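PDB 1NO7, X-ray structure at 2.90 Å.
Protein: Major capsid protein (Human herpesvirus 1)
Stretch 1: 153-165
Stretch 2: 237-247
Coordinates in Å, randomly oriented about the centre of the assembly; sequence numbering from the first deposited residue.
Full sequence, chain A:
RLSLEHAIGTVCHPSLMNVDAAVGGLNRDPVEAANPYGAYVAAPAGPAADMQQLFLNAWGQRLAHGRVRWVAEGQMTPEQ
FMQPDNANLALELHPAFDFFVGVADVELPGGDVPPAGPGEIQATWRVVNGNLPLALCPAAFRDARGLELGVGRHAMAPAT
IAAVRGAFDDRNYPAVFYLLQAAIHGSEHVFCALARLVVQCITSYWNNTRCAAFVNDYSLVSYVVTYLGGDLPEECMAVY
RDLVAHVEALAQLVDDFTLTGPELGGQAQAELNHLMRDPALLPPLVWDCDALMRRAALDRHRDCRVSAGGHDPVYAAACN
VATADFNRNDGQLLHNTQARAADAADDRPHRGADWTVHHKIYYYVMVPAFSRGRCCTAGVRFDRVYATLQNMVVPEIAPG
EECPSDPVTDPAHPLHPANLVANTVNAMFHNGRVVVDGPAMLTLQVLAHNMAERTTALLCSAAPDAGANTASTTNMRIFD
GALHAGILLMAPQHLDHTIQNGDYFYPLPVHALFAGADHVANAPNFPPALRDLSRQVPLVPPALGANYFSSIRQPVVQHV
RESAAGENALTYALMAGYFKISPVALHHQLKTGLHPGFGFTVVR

Stretch 1, residues 153-165: RHAMAPATIAAVR
Stretch 2 (237-247) MAVYRDLVAHV

Stretch 1 enters as an extended segment, 153-157, and turns into a helix at Pro-158; stretch 2 is helical throughout. The two helix axes approach to 9.1 Å with 95° between their N-to-C directions, so they cross nearly perpendicularly, and 589 Å² is buried in total. Register follows from the nearest CA atoms: His-154 CA lies 6.0 Å from His-246 CA, Met-156 CA 6.0 Å from Asp-242 CA, and Thr-160 CA 4.7 Å from Val-239 CA. The segment up to Thr-160 therefore steps back along the second helix, after which the helix of stretch 1 crosses it.

His-154 (phi/psi -39/152, chi1 t, chi2 81°) points toward that helix. Its CE1 lies 3.4 Å from Ala-245 CB, while Asp-242 OD2 sits near the ring plane, 3.1 Å from His-154 CE1. The His-246 ring (chi1 t, chi2 81°) meets it rim to rim, centroids 5.0 Å apart and planes at 68°. Ala-155 (-158/97) turns its methyl away.

Met-156 (-41/124; chi1 m, chi2 t, chi3 -103°) starts sideways, but its long, unbranched side chain reaches the face of His-246: CE is 3.2 Å from the ring centroid, 9° off the normal, a CH-pi contact.

Ala-157 (-67/157) is the N-cap residue. Its N donates to Asp-242 OD1 (chi1 t), 3.0 Å at 157°. From Pro-158 onward, i to i+4 bonds such as Ala-162 N to Pro-158 O, 3.0 Å, build the helix.

Thr-160 (chi1 35°, p) brings OG1 to 2.6 Å from Asp-242 OD1 and also 2.6 Å from Ala-157 O; which acceptor takes its proton is unsettled. Ala-163 CB, pointing toward stretch 2, makes an apolar contact with Val-239 CG2 at 3.7 Å. Val-164 CG2 (chi1 t) lies 3.9 Å from Val-239 CG1 and 3.1 Å from Leu-243 CD1 (chi1 -136°, chi2 84°). Met-156, Thr-160, Ala-163 and Val-164 are buried, as are Val-239, Leu-243 and His-246; mostly apolar side chains suit this interior, with the Thr-160 hydroxyl beside the Asp-242 carboxylate.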

# COMPACT_ATOMS: atom_id res chain seq x y z
N ARG A 153 10.86 -1.87 24.27
CA ARG A 153 9.97 -1.06 23.44
C ARG A 153 8.66 -1.81 23.23
O ARG A 153 8.57 -3.01 23.53
CB ARG A 153 10.59 -0.79 22.07
CG ARG A 153 11.97 -0.16 22.10
CD ARG A 153 12.68 -0.34 20.74
NE ARG A 153 14.06 0.17 20.77
CZ ARG A 153 14.37 1.46 20.85
NH1 ARG A 153 13.42 2.38 20.90
NH2 ARG A 153 15.65 1.83 20.89
N HIS A 154 7.67 -1.10 22.69
CA HIS A 154 6.34 -1.65 22.42
C HIS A 154 6.33 -3.09 21.89
O HIS A 154 7.29 -3.54 21.24
CB HIS A 154 5.61 -0.75 21.42
CG HIS A 154 4.20 -1.18 21.15
ND1 HIS A 154 3.16 -0.87 22.00
CD2 HIS A 154 3.67 -1.94 20.17
CE1 HIS A 154 2.05 -1.43 21.55
NE2 HIS A 154 2.33 -2.08 20.44
N ALA A 155 5.24 -3.81 22.17
CA ALA A 155 5.14 -5.19 21.72
C ALA A 155 3.72 -5.74 21.61
O ALA A 155 3.15 -6.21 22.61
CB ALA A 155 5.98 -6.10 22.64
N MET A 156 3.18 -5.70 20.40
CA MET A 156 1.83 -6.20 20.10
C MET A 156 1.59 -7.52 20.87
O MET A 156 2.37 -8.47 20.74
CB MET A 156 1.68 -6.39 18.57
CG MET A 156 1.76 -5.07 17.78
SD MET A 156 1.48 -5.28 15.99
CE MET A 156 3.18 -5.18 15.34
N ALA A 157 0.53 -7.56 21.67
CA ALA A 157 0.22 -8.75 22.46
C ALA A 157 -0.18 -9.95 21.58
O ALA A 157 -0.63 -9.79 20.44
CB ALA A 157 -0.89 -8.43 23.45
N PRO A 158 -0.03 -11.18 22.11
CA PRO A 158 -0.37 -12.40 21.37
C PRO A 158 -1.66 -12.19 20.59
O PRO A 158 -1.70 -12.39 19.37
CB PRO A 158 -0.57 -13.44 22.47
CG PRO A 158 0.33 -12.98 23.54
CD PRO A 158 0.19 -11.48 23.54
N ALA A 159 -2.70 -11.79 21.32
CA ALA A 159 -4.00 -11.53 20.73
C ALA A 159 -3.88 -10.71 19.45
O ALA A 159 -3.99 -11.25 18.34
CB ALA A 159 -4.88 -10.80 21.73
N THR A 160 -3.62 -9.42 19.61
CA THR A 160 -3.50 -8.53 18.46
C THR A 160 -2.78 -9.12 17.27
O THR A 160 -3.10 -8.79 16.13
CB THR A 160 -2.80 -7.23 18.82
OG1 THR A 160 -1.79 -7.50 19.79
CG2 THR A 160 -3.79 -6.23 19.36
N ILE A 161 -1.80 -9.98 17.51
CA ILE A 161 -1.08 -10.55 16.37
C ILE A 161 -1.96 -11.58 15.67
O ILE A 161 -2.26 -11.44 14.47
CB ILE A 161 0.22 -11.24 16.80
CG1 ILE A 161 1.11 -10.25 17.55
CG2 ILE A 161 0.95 -11.75 15.58
CD1 ILE A 161 2.32 -10.91 18.18
N ALA A 162 -2.37 -12.60 16.41
CA ALA A 162 -3.21 -13.65 15.85
C ALA A 162 -4.42 -13.01 15.16
O ALA A 162 -4.84 -13.45 14.09
CB ALA A 162 -3.68 -14.60 16.95
N ALA A 163 -4.96 -11.96 15.77
CA ALA A 163 -6.10 -11.24 15.20
C ALA A 163 -5.75 -10.69 13.82
O ALA A 163 -6.33 -11.08 12.81
CB ALA A 163 -6.52 -10.11 16.13
N VAL A 164 -4.78 -9.77 13.78
CA VAL A 164 -4.38 -9.17 12.52
C VAL A 164 -3.79 -10.13 11.50
O VAL A 164 -4.05 -10.03 10.29
CB VAL A 164 -3.35 -8.07 12.73
CG1 VAL A 164 -3.03 -7.43 11.39
CG2 VAL A 164 -3.90 -7.04 13.69
N ARG A 165 -2.94 -11.05 11.97
CA ARG A 165 -2.37 -11.99 11.03
C ARG A 165 -3.59 -12.66 10.39
O ARG A 165 -3.86 -12.48 9.20
CB ARG A 165 -1.50 -13.03 11.73
CG ARG A 165 -0.71 -13.86 10.75
CD ARG A 165 0.01 -14.98 11.43
NE ARG A 165 1.11 -14.50 12.23
CZ ARG A 165 1.77 -15.26 13.10
NH1 ARG A 165 1.42 -16.53 13.26
NH2 ARG A 165 2.79 -14.76 13.79
N MET A 237 -11.55 -3.81 20.37
CA MET A 237 -11.00 -2.47 20.13
C MET A 237 -9.54 -2.53 20.46
O MET A 237 -8.73 -1.88 19.82
CB MET A 237 -11.65 -1.39 20.99
CG MET A 237 -11.02 -0.01 20.73
SD MET A 237 -11.30 0.65 19.03
CE MET A 237 -11.13 2.45 19.31
N ALA A 238 -9.23 -3.34 21.48
CA ALA A 238 -7.85 -3.54 21.94
C ALA A 238 -6.95 -3.62 20.72
O ALA A 238 -6.10 -2.75 20.48
CB ALA A 238 -7.75 -4.83 22.76
N VAL A 239 -7.16 -4.67 19.93
CA VAL A 239 -6.39 -4.89 18.72
C VAL A 239 -6.13 -3.60 17.95
O VAL A 239 -5.00 -3.13 17.87
CB VAL A 239 -7.11 -5.87 17.79
CG1 VAL A 239 -6.45 -5.87 16.42
CG2 VAL A 239 -7.07 -7.29 18.40
N TYR A 240 -7.18 -3.03 17.37
CA TYR A 240 -7.02 -1.79 16.61
C TYR A 240 -6.12 -0.74 17.27
O TYR A 240 -5.35 -0.05 16.58
CB TYR A 240 -8.39 -1.18 16.32
CG TYR A 240 -9.09 -1.90 15.21
CD1 TYR A 240 -9.89 -3.02 15.46
CD2 TYR A 240 -8.89 -1.49 13.90
CE1 TYR A 240 -10.46 -3.73 14.40
CE2 TYR A 240 -9.45 -2.18 12.85
CZ TYR A 240 -10.23 -3.30 13.10
OH TYR A 240 -10.72 -3.97 12.00
N ARG A 241 -6.23 -0.60 18.59
CA ARG A 241 -5.42 0.36 19.34
C ARG A 241 -3.98 -0.12 19.29
O ARG A 241 -3.09 0.56 18.77
CB ARG A 241 -5.87 0.44 20.80
CG ARG A 241 -7.32 0.86 21.02
CD ARG A 241 -7.76 0.44 22.43
NE ARG A 241 -9.10 0.91 22.78
CZ ARG A 241 -9.42 2.19 22.94
NH1 ARG A 241 -8.50 3.13 22.78
NH2 ARG A 241 -10.66 2.53 23.26
N ASP A 242 -3.76 -1.33 19.83
CA ASP A 242 -2.45 -1.95 19.87
C ASP A 242 -1.72 -1.72 18.55
O ASP A 242 -0.55 -1.32 18.53
CB ASP A 242 -2.57 -3.45 20.14
CG ASP A 242 -1.38 -4.00 20.89
OD1 ASP A 242 -1.29 -5.24 21.06
OD2 ASP A 242 -0.54 -3.19 21.33
N LEU A 243 -2.42 -1.96 17.44
CA LEU A 243 -1.82 -1.77 16.13
C LEU A 243 -1.17 -0.40 16.05
O LEU A 243 0.04 -0.28 15.90
CB LEU A 243 -2.87 -1.89 15.04
CG LEU A 243 -2.46 -2.71 13.82
CD1 LEU A 243 -2.73 -4.17 14.15
CD2 LEU A 243 -3.26 -2.30 12.58
N VAL A 244 -1.98 0.65 16.17
CA VAL A 244 -1.43 2.00 16.09
C VAL A 244 -0.39 2.26 17.18
O VAL A 244 0.59 2.97 16.95
CB VAL A 244 -2.53 3.05 16.24
CG1 VAL A 244 -1.93 4.44 15.92
CG2 VAL A 244 -3.70 2.72 15.33
N ALA A 245 -0.60 1.68 18.36
CA ALA A 245 0.32 1.85 19.48
C ALA A 245 1.74 1.40 19.08
O ALA A 245 2.75 1.92 19.61
CB ALA A 245 -0.17 1.04 20.68
N HIS A 246 1.81 0.44 18.17
CA HIS A 246 3.08 -0.10 17.68
C HIS A 246 3.61 0.90 16.67
O HIS A 246 4.67 1.49 16.88
CB HIS A 246 2.83 -1.45 16.99
CG HIS A 246 4.08 -2.25 16.76
ND1 HIS A 246 4.65 -3.02 17.74
CD2 HIS A 246 4.83 -2.42 15.65
CE1 HIS A 246 5.71 -3.64 17.25
NE2 HIS A 246 5.84 -3.29 15.98
N VAL A 247 2.88 1.09 15.58
CA VAL A 247 3.30 2.04 14.56
C VAL A 247 3.71 3.35 15.23
O VAL A 247 4.45 4.15 14.63
CB VAL A 247 2.18 2.33 13.53
CG1 VAL A 247 2.51 3.60 12.71
CG2 VAL A 247 2.02 1.11 12.60